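PDB 2FON: peroxisomal acyl-CoA oxidase 1A from Solanum lycopersicum, which probably oxidises fatty acyl-CoA esters with a bound FAD cofactor in peroxisomal beta-oxidation. Local coordinates for residues 39-47 / 360-368; 72-81 / 246-257. All blocks are in the same frame, centred on the assembly; numbering follows the deposited sequence.

Interaction 1: 39-47 / 360-368; sequences EMKIVWAGS and AYAFRFVGE
Trp44 reaches from helix 37-45 onto helix 347-380 and lies across Arg364, a helix-helix contact between the N-terminal region and the C-alpha1 helical domain of the acyl-CoA oxidase fold. The two short helical segments run at 53° to one another with their axes 10.8 Å apart, a separation wide enough for the indole to be the main bump. With CG anti to the backbone N (chi1 -177°), the ring projects toward the groove between Tyr361 and Arg364, its six-membered end abutting the backbone of Ala360 and Tyr361. Arg364 spreads along one face: CD sits almost straight above the six-membered ring, 3.8 Å from its centroid, a CH-pi contact, while CZ lies over the five-membered ring as a cation-pi pair. The guanidinium plane is turned 36° from the indole, tilted over the ring and not flat on it. NE also gives a weak, bent bond to the carbonyl O of Trp44 (3.1 Å), and NH1 is held by Ser312. Trp44 in turn presents its edge to the face of Tyr361, with CE3 above the middle of that ring and the planes 67° apart. Were Trp44 an alanine, a gap would probably open between Tyr361 and Arg364 and the guanidinium would lose the aromatic face it rests on. Two smaller side chains fill in beside the indole. Met40 curls about its CB-CG and CG-SD bonds and brings its sulfur obliquely to the Tyr361 ring, a Met-aromatic contact, while the Tyr361 hydroxyl bonds to the carbonyl of Leu622. One turn further along helix 37-45, Val43 pushes a methyl against the rim of Phe365, its CG1 standing 3.8 Å from Phe365 CZ.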
loop_
_atom_site.group_PDB
_atom_site.type_symbol
_atom_site.label_atom_id
_atom_site.label_comp_id
_atom_site.label_asym_id
_atom_site.label_seq_id
_atom_site.Cartn_x
_atom_site.Cartn_y
_atom_site.Cartn_z
ATOM N N GLU B 39 18.145 -1.623 28.775
ATOM C CA GLU B 39 17.054 -2.466 29.226
ATOM C C GLU B 39 15.910 -2.547 28.208
ATOM O O GLU B 39 15.329 -3.608 28.046
ATOM C CB GLU B 39 16.550 -2.065 30.619
ATOM C CG GLU B 39 17.523 -2.439 31.718
ATOM C CD GLU B 39 17.680 -3.951 31.951
ATOM O OE1 GLU B 39 16.677 -4.724 31.783
ATOM O OE2 GLU B 39 18.824 -4.345 32.334
ATOM N N MET B 40 15.594 -1.455 27.514
ATOM C CA MET B 40 14.572 -1.558 26.479
ATOM C C MET B 40 14.928 -2.590 25.413
ATOM O O MET B 40 14.087 -3.399 25.010
ATOM C CB MET B 40 14.242 -0.242 25.835
ATOM C CG MET B 40 12.893 -0.332 25.106
ATOM S SD MET B 40 11.458 -0.333 26.185
ATOM C CE MET B 40 11.457 1.350 26.721
ATOM N N LYS B 41 16.188 -2.587 25.019
ATOM C CA LYS B 41 16.694 -3.581 24.176
ATOM C C LYS B 41 16.245 -4.931 24.708
ATOM O O LYS B 41 15.644 -5.732 23.952
ATOM C CB LYS B 41 18.198 -3.476 24.088
ATOM C CG LYS B 41 18.718 -2.113 23.597
ATOM C CD LYS B 41 19.963 -2.281 22.744
ATOM C CE LYS B 41 20.468 -0.982 22.106
ATOM N NZ LYS B 41 21.840 -1.198 21.553
ATOM N N ILE B 42 16.491 -5.203 25.996
ATOM C CA ILE B 42 16.138 -6.516 26.560
ATOM C C ILE B 42 14.630 -6.719 26.475
ATOM O O ILE B 42 14.176 -7.791 26.129
ATOM C CB ILE B 42 16.727 -6.770 28.016
ATOM C CG1 ILE B 42 18.177 -7.223 27.948
ATOM C CG2 ILE B 42 16.068 -7.914 28.719
ATOM C CD1 ILE B 42 19.184 -6.277 28.630
ATOM N N VAL B 43 13.840 -5.707 26.744
ATOM C CA VAL B 43 12.396 -5.946 26.643
ATOM C C VAL B 43 11.956 -6.356 25.221
ATOM O O VAL B 43 11.203 -7.313 25.027
ATOM C CB VAL B 43 11.558 -4.755 27.080
ATOM C CG1 VAL B 43 10.061 -5.106 26.978
ATOM C CG2 VAL B 43 11.932 -4.368 28.494
ATOM N N TRP B 44 12.459 -5.640 24.229
ATOM C CA TRP B 44 12.150 -5.960 22.861
ATOM C C TRP B 44 12.599 -7.354 22.543
ATOM O O TRP B 44 11.822 -8.145 21.991
ATOM C CB TRP B 44 12.826 -4.982 21.911
ATOM C CG TRP B 44 12.438 -5.289 20.559
ATOM C CD1 TRP B 44 13.162 -6.001 19.628
ATOM C CD2 TRP B 44 11.187 -4.989 19.972
ATOM N NE1 TRP B 44 12.423 -6.138 18.489
ATOM C CE2 TRP B 44 11.210 -5.514 18.658
ATOM C CE3 TRP B 44 10.057 -4.311 20.413
ATOM C CZ2 TRP B 44 10.134 -5.376 17.771
ATOM C CZ3 TRP B 44 8.971 -4.175 19.532
ATOM C CH2 TRP B 44 9.022 -4.719 18.220
ATOM N N ALA B 45 13.843 -7.674 22.868
ATOM C CA ALA B 45 14.316 -8.998 22.544
ATOM C C ALA B 45 13.484 -10.103 23.210
ATOM O O ALA B 45 13.392 -11.201 22.611
ATOM C CB ALA B 45 15.744 -9.166 22.835
ATOM N N GLY B 46 12.865 -9.825 24.385
ATOM C CA GLY B 46 12.075 -10.821 25.143
ATOM C C GLY B 46 12.689 -11.420 26.447
ATOM O O GLY B 46 11.943 -11.754 27.384
ATOM N N SER B 47 14.033 -11.544 26.498
ATOM C CA SER B 47 14.835 -12.107 27.600
ATOM C C SER B 47 16.292 -11.750 27.326
ATOM O O SER B 47 16.608 -11.230 26.240
ATOM C CB SER B 47 14.705 -13.636 27.672
ATOM O OG SER B 47 15.697 -14.335 26.889
ATOM N N ALA B 360 4.110 -1.694 17.120
ATOM C CA ALA B 360 5.227 -2.627 17.094
ATOM C C ALA B 360 5.463 -3.184 18.481
ATOM O O ALA B 360 5.743 -4.393 18.640
ATOM C CB ALA B 360 6.473 -1.950 16.600
ATOM N N TYR B 361 5.373 -2.315 19.506
ATOM C CA TYR B 361 5.476 -2.824 20.882
ATOM C C TYR B 361 4.218 -3.668 21.229
ATOM O O TYR B 361 4.343 -4.760 21.778
ATOM C CB TYR B 361 5.777 -1.713 21.862
ATOM C CG TYR B 361 7.226 -1.240 21.907
ATOM C CD1 TYR B 361 7.740 -0.377 20.957
ATOM C CD2 TYR B 361 8.071 -1.642 22.930
ATOM C CE1 TYR B 361 9.083 0.056 20.990
ATOM C CE2 TYR B 361 9.419 -1.208 23.006
ATOM C CZ TYR B 361 9.909 -0.353 22.023
ATOM O OH TYR B 361 11.229 0.069 22.105
ATOM N N ALA B 362 3.019 -3.232 20.831
ATOM C CA ALA B 362 1.825 -4.044 21.134
ATOM C C ALA B 362 1.928 -5.434 20.532
ATOM O O ALA B 362 1.807 -6.417 21.266
ATOM C CB ALA B 362 0.514 -3.353 20.739
ATOM N N PHE B 363 2.161 -5.522 19.215
ATOM C CA PHE B 363 2.330 -6.807 18.513
ATOM C C PHE B 363 3.557 -7.543 19.049
ATOM O O PHE B 363 3.560 -8.753 19.136
ATOM C CB PHE B 363 2.453 -6.624 16.985
ATOM C CG PHE B 363 1.261 -5.905 16.328
ATOM C CD1 PHE B 363 1.337 -5.502 14.998
ATOM C CD2 PHE B 363 0.095 -5.655 17.023
ATOM C CE1 PHE B 363 0.248 -4.826 14.393
ATOM C CE2 PHE B 363 -0.986 -5.021 16.452
ATOM C CZ PHE B 363 -0.915 -4.587 15.142
ATOM N N ARG B 364 4.588 -6.837 19.485
ATOM C CA ARG B 364 5.654 -7.585 20.180
ATOM C C ARG B 364 5.174 -8.395 21.371
ATOM O O ARG B 364 5.649 -9.508 21.594
ATOM C CB ARG B 364 6.818 -6.733 20.645
ATOM C CG ARG B 364 8.011 -7.605 20.881
ATOM C CD ARG B 364 8.452 -8.249 19.647
ATOM N NE ARG B 364 9.768 -8.845 19.797
ATOM C CZ ARG B 364 10.669 -8.949 18.817
ATOM N NH1 ARG B 364 10.407 -8.457 17.616
ATOM N NH2 ARG B 364 11.862 -9.506 19.045
ATOM N N PHE B 365 4.224 -7.831 22.118
ATOM C CA PHE B 365 3.794 -8.398 23.380
ATOM C C PHE B 365 2.711 -9.400 23.186
ATOM O O PHE B 365 2.699 -10.440 23.842
ATOM C CB PHE B 365 3.397 -7.292 24.338
ATOM C CG PHE B 365 4.558 -6.358 24.688
ATOM C CD1 PHE B 365 4.331 -4.992 24.958
ATOM C CD2 PHE B 365 5.859 -6.845 24.729
ATOM C CE1 PHE B 365 5.358 -4.161 25.281
ATOM C CE2 PHE B 365 6.905 -6.016 25.065
ATOM C CZ PHE B 365 6.665 -4.669 25.358
ATOM N N VAL B 366 1.837 -9.146 22.235
ATOM C CA VAL B 366 0.890 -10.187 21.887
ATOM C C VAL B 366 1.685 -11.336 21.296
ATOM O O VAL B 366 1.394 -12.490 21.549
ATOM C CB VAL B 366 -0.315 -9.673 21.043
ATOM C CG1 VAL B 366 -0.014 -9.611 19.574
ATOM C CG2 VAL B 366 -1.499 -10.557 21.278
ATOM N N GLY B 367 2.772 -11.041 20.618
ATOM C CA GLY B 367 3.712 -12.112 20.292
ATOM C C GLY B 367 4.207 -12.985 21.448
ATOM O O GLY B 367 4.256 -14.220 21.314
ATOM N N GLU B 368 4.588 -12.388 22.585
ATOM C CA GLU B 368 5.094 -13.199 23.699
ATOM C C GLU B 368 3.963 -13.953 24.299
ATOM O O GLU B 368 4.160 -15.031 24.856
ATOM C CB GLU B 368 5.677 -12.358 24.825
ATOM C CG GLU B 368 6.959 -11.599 24.516
ATOM C CD GLU B 368 7.365 -10.656 25.669
ATOM O OE1 GLU B 368 6.868 -10.814 26.822
ATOM O OE2 GLU B 368 8.169 -9.736 25.407
#

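Interaction 2: 72-81 / 246-257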
loop_
_atom_site.group_PDB
_atom_site.type_symbol
_atom_site.label_atom_id
_atom_site.label_comp_id
_atom_site.label_asym_id
_atom_site.label_seq_id
_atom_site.Cartn_x
_atom_site.Cartn_y
_atom_site.Cartn_z
ATOM N N ARG B 72 21.965 -5.648 -4.664
ATOM C CA ARG B 72 20.954 -6.695 -4.864
ATOM C C ARG B 72 19.764 -6.300 -5.712
ATOM O O ARG B 72 19.334 -7.041 -6.569
ATOM C CB ARG B 72 20.478 -7.303 -3.553
ATOM C CG ARG B 72 20.169 -8.826 -3.719
ATOM C CD ARG B 72 19.601 -9.429 -2.452
ATOM N NE ARG B 72 18.708 -8.422 -1.900
ATOM C CZ ARG B 72 17.384 -8.370 -2.055
ATOM N NH1 ARG B 72 16.656 -9.326 -2.684
ATOM N NH2 ARG B 72 16.786 -7.351 -1.467
ATOM N N THR B 73 19.255 -5.118 -5.455
ATOM C CA THR B 73 18.104 -4.543 -6.130
ATOM C C THR B 73 18.227 -4.353 -7.649
ATOM O O THR B 73 17.211 -4.318 -8.330
ATOM C CB THR B 73 17.768 -3.208 -5.410
ATOM O OG1 THR B 73 16.910 -3.507 -4.296
ATOM C CG2 THR B 73 17.142 -2.146 -6.350
ATOM N N MET B 74 19.447 -4.239 -8.177
ATOM C CA MET B 74 19.668 -4.076 -9.631
ATOM C C MET B 74 20.088 -5.346 -10.414
ATOM O O MET B 74 20.429 -5.272 -11.579
ATOM C CB MET B 74 20.599 -2.879 -9.936
ATOM C CG MET B 74 21.876 -2.761 -9.080
ATOM S SD MET B 74 22.934 -1.356 -9.607
ATOM C CE MET B 74 24.553 -1.734 -8.850
ATOM N N LEU B 75 20.045 -6.519 -9.797
ATOM C CA LEU B 75 20.444 -7.740 -10.506
ATOM C C LEU B 75 19.311 -8.271 -11.401
ATOM O O LEU B 75 18.143 -8.262 -11.002
ATOM C CB LEU B 75 20.933 -8.819 -9.524
ATOM C CG LEU B 75 22.264 -8.507 -8.779
ATOM C CD1 LEU B 75 22.522 -9.486 -7.630
ATOM C CD2 LEU B 75 23.477 -8.418 -9.670
ATOM N N PRO B 76 19.635 -8.716 -12.624
ATOM C CA PRO B 76 18.557 -9.401 -13.351
ATOM C C PRO B 76 18.245 -10.684 -12.616
ATOM O O PRO B 76 19.118 -11.230 -11.943
ATOM C CB PRO B 76 19.180 -9.725 -14.729
ATOM C CG PRO B 76 20.458 -8.980 -14.814
ATOM C CD PRO B 76 20.893 -8.639 -13.393
ATOM N N ARG B 77 17.027 -11.169 -12.746
ATOM C CA ARG B 77 16.558 -12.357 -12.044
ATOM C C ARG B 77 17.580 -13.513 -12.003
ATOM O O ARG B 77 17.920 -13.998 -10.898
ATOM C CB ARG B 77 15.216 -12.807 -12.637
ATOM C CG ARG B 77 14.510 -13.886 -11.854
ATOM C CD ARG B 77 13.355 -13.341 -11.048
ATOM N NE ARG B 77 13.013 -14.343 -10.065
ATOM C CZ ARG B 77 12.027 -15.211 -10.200
ATOM N NH1 ARG B 77 11.265 -15.167 -11.298
ATOM N NH2 ARG B 77 11.839 -16.134 -9.235
ATOM N N LYS B 78 18.077 -13.942 -13.171
ATOM C CA LYS B 78 19.155 -14.981 -13.193
ATOM C C LYS B 78 20.347 -14.712 -12.230
ATOM O O LYS B 78 20.625 -15.572 -11.404
ATOM C CB LYS B 78 19.645 -15.377 -14.670
ATOM N N GLU B 79 21.012 -13.547 -12.271
ATOM C CA GLU B 79 22.125 -13.320 -11.307
ATOM C C GLU B 79 21.657 -13.136 -9.872
ATOM O O GLU B 79 22.319 -13.522 -8.939
ATOM C CB GLU B 79 23.039 -12.146 -11.684
ATOM C CG GLU B 79 23.945 -12.379 -12.899
ATOM C CD GLU B 79 23.244 -12.016 -14.230
ATOM O OE1 GLU B 79 22.008 -12.277 -14.378
ATOM O OE2 GLU B 79 23.928 -11.462 -15.140
ATOM N N LEU B 80 20.495 -12.527 -9.708
ATOM C CA LEU B 80 19.876 -12.416 -8.408
ATOM C C LEU B 80 19.817 -13.808 -7.861
ATOM O O LEU B 80 20.287 -14.050 -6.773
ATOM C CB LEU B 80 18.464 -11.876 -8.550
ATOM C CG LEU B 80 17.656 -11.721 -7.275
ATOM C CD1 LEU B 80 18.218 -10.606 -6.394
ATOM C CD2 LEU B 80 16.258 -11.407 -7.634
ATOM N N PHE B 81 19.243 -14.735 -8.638
ATOM C CA PHE B 81 19.054 -16.099 -8.157
ATOM C C PHE B 81 20.345 -16.894 -7.886
ATOM O O PHE B 81 20.425 -17.687 -6.926
ATOM C CB PHE B 81 18.176 -16.853 -9.110
ATOM C CG PHE B 81 17.643 -18.112 -8.548
ATOM C CD1 PHE B 81 16.601 -18.081 -7.613
ATOM C CD2 PHE B 81 18.150 -19.336 -8.950
ATOM C CE1 PHE B 81 16.102 -19.285 -7.071
ATOM C CE2 PHE B 81 17.670 -20.507 -8.415
ATOM C CZ PHE B 81 16.649 -20.490 -7.479
ATOM N N MET B 246 7.911 -13.040 -12.237
ATOM C CA MET B 246 8.322 -12.040 -11.350
ATOM C C MET B 246 7.168 -11.701 -10.451
ATOM O O MET B 246 5.985 -11.749 -10.859
ATOM C CB MET B 246 8.799 -10.826 -12.098
ATOM C CG MET B 246 10.168 -11.041 -12.658
ATOM S SD MET B 246 11.040 -9.444 -12.826
ATOM C CE MET B 246 11.360 -8.925 -11.130
ATOM N N LYS B 247 7.535 -11.364 -9.224
ATOM C CA LYS B 247 6.648 -10.772 -8.302
ATOM C C LYS B 247 7.008 -9.317 -8.014
ATOM O O LYS B 247 8.097 -8.795 -8.362
ATOM C CB LYS B 247 6.670 -11.553 -6.997
ATOM C CG LYS B 247 6.551 -13.077 -7.096
ATOM C CD LYS B 247 7.843 -13.743 -7.421
ATOM C CE LYS B 247 8.059 -14.939 -6.559
ATOM N NZ LYS B 247 9.244 -15.742 -7.043
ATOM N N PHE B 248 6.082 -8.712 -7.299
ATOM C CA PHE B 248 6.072 -7.360 -6.873
ATOM C C PHE B 248 7.381 -6.956 -6.297
ATOM O O PHE B 248 7.889 -7.655 -5.416
ATOM C CB PHE B 248 4.983 -7.260 -5.805
ATOM C CG PHE B 248 4.593 -5.852 -5.422
ATOM C CD1 PHE B 248 3.801 -5.642 -4.301
ATOM C CD2 PHE B 248 4.987 -4.748 -6.174
ATOM C CE1 PHE B 248 3.421 -4.378 -3.931
ATOM C CE2 PHE B 248 4.609 -3.464 -5.803
ATOM C CZ PHE B 248 3.836 -3.277 -4.674
ATOM N N GLY B 249 7.902 -5.813 -6.746
ATOM C CA GLY B 249 9.112 -5.231 -6.186
ATOM C C GLY B 249 10.419 -5.692 -6.813
ATOM O O GLY B 249 10.518 -6.796 -7.374
ATOM N N ASN B 250 11.408 -4.804 -6.788
ATOM C CA ASN B 250 12.799 -5.122 -7.134
ATOM C C ASN B 250 13.440 -6.041 -6.036
ATOM O O ASN B 250 13.321 -5.775 -4.844
ATOM C CB ASN B 250 13.583 -3.804 -7.318
ATOM C CG ASN B 250 12.865 -2.783 -8.311
ATOM O OD1 ASN B 250 12.459 -3.135 -9.439
ATOM N ND2 ASN B 250 12.754 -1.516 -7.881
ATOM N N GLY B 251 14.090 -7.138 -6.422
ATOM C CA GLY B 251 14.532 -8.066 -5.425
ATOM C C GLY B 251 13.274 -8.622 -4.776
ATOM O O GLY B 251 12.490 -9.304 -5.442
ATOM N N ALA B 252 13.063 -8.318 -3.484
ATOM C CA ALA B 252 11.938 -8.865 -2.712
ATOM C C ALA B 252 11.882 -10.360 -2.807
ATOM O O ALA B 252 12.833 -11.029 -2.434
ATOM C CB ALA B 252 10.664 -8.304 -3.181
ATOM N N TYR B 253 10.776 -10.909 -3.303
ATOM C CA TYR B 253 10.599 -12.379 -3.362
ATOM C C TYR B 253 11.143 -12.948 -4.644
ATOM O O TYR B 253 11.130 -14.139 -4.837
ATOM C CB TYR B 253 9.147 -12.777 -3.218
ATOM C CG TYR B 253 8.800 -13.348 -1.916
ATOM C CD1 TYR B 253 8.497 -12.528 -0.843
ATOM C CD2 TYR B 253 8.731 -14.722 -1.745
ATOM C CE1 TYR B 253 8.170 -13.055 0.406
ATOM C CE2 TYR B 253 8.396 -15.285 -0.531
ATOM C CZ TYR B 253 8.121 -14.443 0.548
ATOM O OH TYR B 253 7.800 -14.996 1.789
ATOM N N ASN B 254 11.632 -12.100 -5.527
ATOM C CA ASN B 254 12.205 -12.549 -6.797
ATOM C C ASN B 254 13.428 -13.425 -6.653
ATOM O O ASN B 254 13.826 -14.088 -7.564
ATOM C CB ASN B 254 12.392 -11.344 -7.755
ATOM C CG ASN B 254 11.051 -10.747 -8.120
ATOM O OD1 ASN B 254 10.221 -11.431 -8.734
ATOM N ND2 ASN B 254 10.780 -9.531 -7.651
ATOM N N SER B 255 14.001 -13.432 -5.473
ATOM C CA SER B 255 15.081 -14.328 -5.156
ATOM C C SER B 255 14.524 -15.644 -4.700
ATOM O O SER B 255 15.267 -16.565 -4.462
ATOM C CB SER B 255 15.897 -13.734 -4.021
ATOM O OG SER B 255 15.100 -13.600 -2.870
ATOM N N MET B 256 13.217 -15.742 -4.558
ATOM C CA MET B 256 12.554 -17.000 -4.151
ATOM C C MET B 256 12.001 -17.688 -5.421
ATOM O O MET B 256 11.335 -17.034 -6.275
ATOM C CB MET B 256 11.430 -16.710 -3.113
ATOM C CG MET B 256 10.546 -17.857 -2.761
ATOM S SD MET B 256 11.371 -18.970 -1.602
ATOM C CE MET B 256 11.086 -18.159 0.014
ATOM N N ASP B 257 12.288 -18.970 -5.569
ATOM C CA ASP B 257 11.793 -19.688 -6.742
ATOM C C ASP B 257 10.413 -20.327 -6.532
ATOM O O ASP B 257 10.337 -21.539 -6.373
ATOM C CB ASP B 257 12.811 -20.748 -7.247
ATOM C CG ASP B 257 13.334 -21.695 -6.127
ATOM O OD1 ASP B 257 13.721 -21.240 -4.999
ATOM O OD2 ASP B 257 13.367 -22.918 -6.399
#
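Arg77 supplies the direct hydrogen bonding between the first turn of helix 77-97 and the loop 246-257. Its NE donates to the backbone O of Asn254 at 2.6 Å, arriving in the carbonyl plane on a lone pair, and NH2 adds a weak bond to the same oxygen. The bend at chi2 (104°) turns the guanidinium toward this carbonyl. Its NH1 forms salt bridges with Asp243 and with Asp655 of the second subunit, acids that probably offset the charge of Arg77, whose NH2 lies near Lys247 NZ. A second arginine, Arg72, is salt-bridged through NH2 to Glu431, and its NH1 lies 3.7 Å from the CA of Gly251, a residue with positive phi.

The Asn254 side chain ties the loop together: OD1 takes the backbone N of Lys247 at 2.7 Å, and ND2 gives to the carbonyls of Lys247 and Gly251. Lys247 NZ donates to Met256 O at 2.6 Å.

Apolar contacts flank the polar centre. Leu80 sets CD2 against the Asn254 backbone, 3.6 Å from its C atom, and Phe81 brings CE1 to within 3.6 Å of Asp257 CB.

The loop links strands 239-243 and 258-263 of the antiparallel sheet, with helix 77-97 packed against it and helix 429-436 touching Ala252 and Tyr253.

Both interactions tie the N-terminal region to a later part of the chain: 39-47 meets helix 347-380 of the C-alpha1 region, and 72-81 meets the loop between two strands of the middle domain. Interaction 2 falls entirely within the sequence between the two segments of interaction 1. In space they are separate, with centres 32 Å apart and nearest atoms about 17 Å apart. Interaction 1 lies away from the annotated sites. Interaction 2 borders the FAD: Tyr253 touches it, the Lys247 side chain is about 6 Å from it, and the Met256 side chain is about 4 Å from that of Gly196, an FAD-binding residue. Interaction 2 also reaches the second subunit, whereas interaction 1 stays within one chain.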